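Local coordinates for protein MamA (Candidatus Magnetobacterium bavaricum, PDB 3VTX) that is an all-helical tetratricopeptide-repeat (TPR) protein, of a family whose superhelical arrays of paired helices commonly serve as scaffolds for protein-protein interaction, at residues Lys14-Lys18 with Gly19-Gly23. Numbering follows the deposited sequence.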
loop_
_atom_site.group_PDB
_atom_site.type_symbol
_atom_site.label_atom_id
_atom_site.label_comp_id
_atom_site.label_asym_id
_atom_site.label_seq_id
_atom_site.Cartn_x
_atom_site.Cartn_y
_atom_site.Cartn_z
ATOM N N LYS A 14 9.551 -10.195 18.738
ATOM C CA LYS A 14 8.995 -9.856 20.051
ATOM C C LYS A 14 9.284 -8.362 20.363
ATOM O O LYS A 14 8.485 -7.671 20.951
ATOM C CB LYS A 14 9.654 -10.701 21.137
ATOM C CG LYS A 14 9.008 -12.053 21.420
ATOM C CD LYS A 14 10.006 -13.017 22.065
ATOM C CE LYS A 14 10.543 -12.526 23.420
ATOM N NZ LYS A 14 10.952 -13.738 24.266
ATOM N N LYS A 15 10.465 -7.907 19.980
ATOM C CA LYS A 15 10.754 -6.455 20.105
ATOM C C LYS A 15 9.873 -5.596 19.239
ATOM O O LYS A 15 9.373 -4.583 19.692
ATOM C CB LYS A 15 12.239 -6.215 19.882
ATOM C CG LYS A 15 13.085 -6.614 21.084
ATOM C CD LYS A 15 14.570 -6.292 20.965
ATOM C CE LYS A 15 15.420 -6.819 22.139
ATOM N NZ LYS A 15 16.837 -6.280 22.109
ATOM N N ARG A 16 9.631 -5.999 17.994
ATOM C CA ARG A 16 8.774 -5.277 17.151
ATOM C C ARG A 16 7.333 -5.183 17.791
ATOM O O ARG A 16 6.711 -4.111 17.872
ATOM C CB ARG A 16 8.730 -5.958 15.783
ATOM C CG ARG A 16 7.952 -5.154 14.756
ATOM C CD ARG A 16 7.924 -5.883 13.445
ATOM N NE ARG A 16 7.035 -5.187 12.566
ATOM C CZ ARG A 16 6.394 -5.732 11.560
ATOM N NH1 ARG A 16 5.578 -4.980 10.874
ATOM N NH2 ARG A 16 6.508 -7.030 11.293
ATOM N N THR A 17 6.864 -6.308 18.306
ATOM C CA THR A 17 5.488 -6.330 18.878
ATOM C C THR A 17 5.343 -5.311 20.031
ATOM O O THR A 17 4.368 -4.535 20.103
ATOM C CB THR A 17 5.157 -7.765 19.286
ATOM O OG1 THR A 17 5.034 -8.526 18.076
ATOM C CG2 THR A 17 3.863 -7.836 20.096
ATOM N N LYS A 18 6.402 -5.236 20.816
ATOM C CA LYS A 18 6.586 -4.331 21.947
ATOM C C LYS A 18 6.854 -2.851 21.573
ATOM O O LYS A 18 6.783 -1.965 22.428
ATOM C CB LYS A 18 7.753 -4.955 22.740
ATOM C CG LYS A 18 8.151 -4.400 24.076
ATOM C CD LYS A 18 8.991 -5.453 24.810
ATOM C CE LYS A 18 9.515 -4.931 26.137
ATOM N NZ LYS A 18 9.845 -6.050 27.075
ATOM N N GLY A 19 7.131 -2.554 20.298
ATOM C CA GLY A 19 7.217 -1.163 19.840
ATOM C C GLY A 19 8.689 -0.701 19.919
ATOM O O GLY A 19 8.985 0.468 19.697
ATOM N N ASP A 20 9.565 -1.615 20.266
ATOM C CA ASP A 20 11.050 -1.357 20.301
ATOM C C ASP A 20 11.616 -1.602 18.908
ATOM O O ASP A 20 12.230 -2.623 18.607
ATOM C CB ASP A 20 11.737 -2.210 21.344
ATOM C CG ASP A 20 13.243 -2.016 21.404
ATOM O OD1 ASP A 20 13.779 -1.065 20.744
ATOM O OD2 ASP A 20 13.915 -2.881 22.024
ATOM N N PHE A 21 11.323 -0.656 18.046
ATOM C CA PHE A 21 11.693 -0.804 16.682
ATOM C C PHE A 21 13.249 -0.815 16.470
ATOM O O PHE A 21 13.707 -1.549 15.590
ATOM C CB PHE A 21 11.044 0.258 15.795
ATOM C CG PHE A 21 9.552 0.173 15.785
ATOM C CD1 PHE A 21 8.928 -0.864 15.182
ATOM C CD2 PHE A 21 8.788 1.099 16.473
ATOM C CE1 PHE A 21 7.535 -1.018 15.230
ATOM C CE2 PHE A 21 7.372 0.984 16.478
ATOM C CZ PHE A 21 6.773 -0.078 15.852
ATOM N N ASP A 22 13.989 0.012 17.212
ATOM C CA ASP A 22 15.486 -0.072 17.113
ATOM C C ASP A 22 16.018 -1.444 17.463
ATOM O O ASP A 22 16.822 -2.065 16.738
ATOM C CB ASP A 22 16.115 1.005 17.954
ATOM C CG ASP A 22 17.639 1.022 17.780
ATOM O OD1 ASP A 22 18.123 1.623 16.783
ATOM O OD2 ASP A 22 18.314 0.361 18.570
ATOM N N GLY A 23 15.524 -2.019 18.572
ATOM C CA GLY A 23 15.903 -3.405 18.909
ATOM C C GLY A 23 15.530 -4.473 17.882
ATOM O O GLY A 23 16.308 -5.387 17.637
HETATM O O HOH W 1 17.962 -6.508 19.473
HETATM O O HOH W 2 16.546 -3.527 22.655
#
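Lys15 runs alongside Asp20, both side chains leaving the turn in the same direction, with Lys15 CD 3.6 Å from Asp20 OD2. With CG anti to its carbonyl carbon (chi1 -76°) and the chain extended from there on, Lys15 continues past Asp20 to the first turn of the next helix, where Lys15 CD packs 3.7 Å from Gly23 C. Lys15 NZ stays 4.5 Å from Asp20 OD2, too far for a salt bridge; one water bridges the two, and a second links NZ to Gly23 O. Asp20 is the N-cap of helix 21-34: Asp20 OD1 accepts from Gly23 N at 2.9 Å, from above the carboxylate plane. This is the tight turn between two successive antiparallel helices, as in the helical hairpins of TPR proteins. Helix 5-18 ends in a Schellman motif: Asp20 N donates to Lys15 O (3.0 Å), and Gly19, at positive phi (93°), gives its N-H to Arg16 O, with a weak bond to Lys15 O. Across the turn, Arg16 meets Phe21 obliquely through a methylene, Arg16 CG lying 4.2 Å from Phe21 CE1; its guanidinium lies beyond the ring, where NH1 forms a salt bridge with Asp51 of helix 39-51, a residue Phe21 also touches.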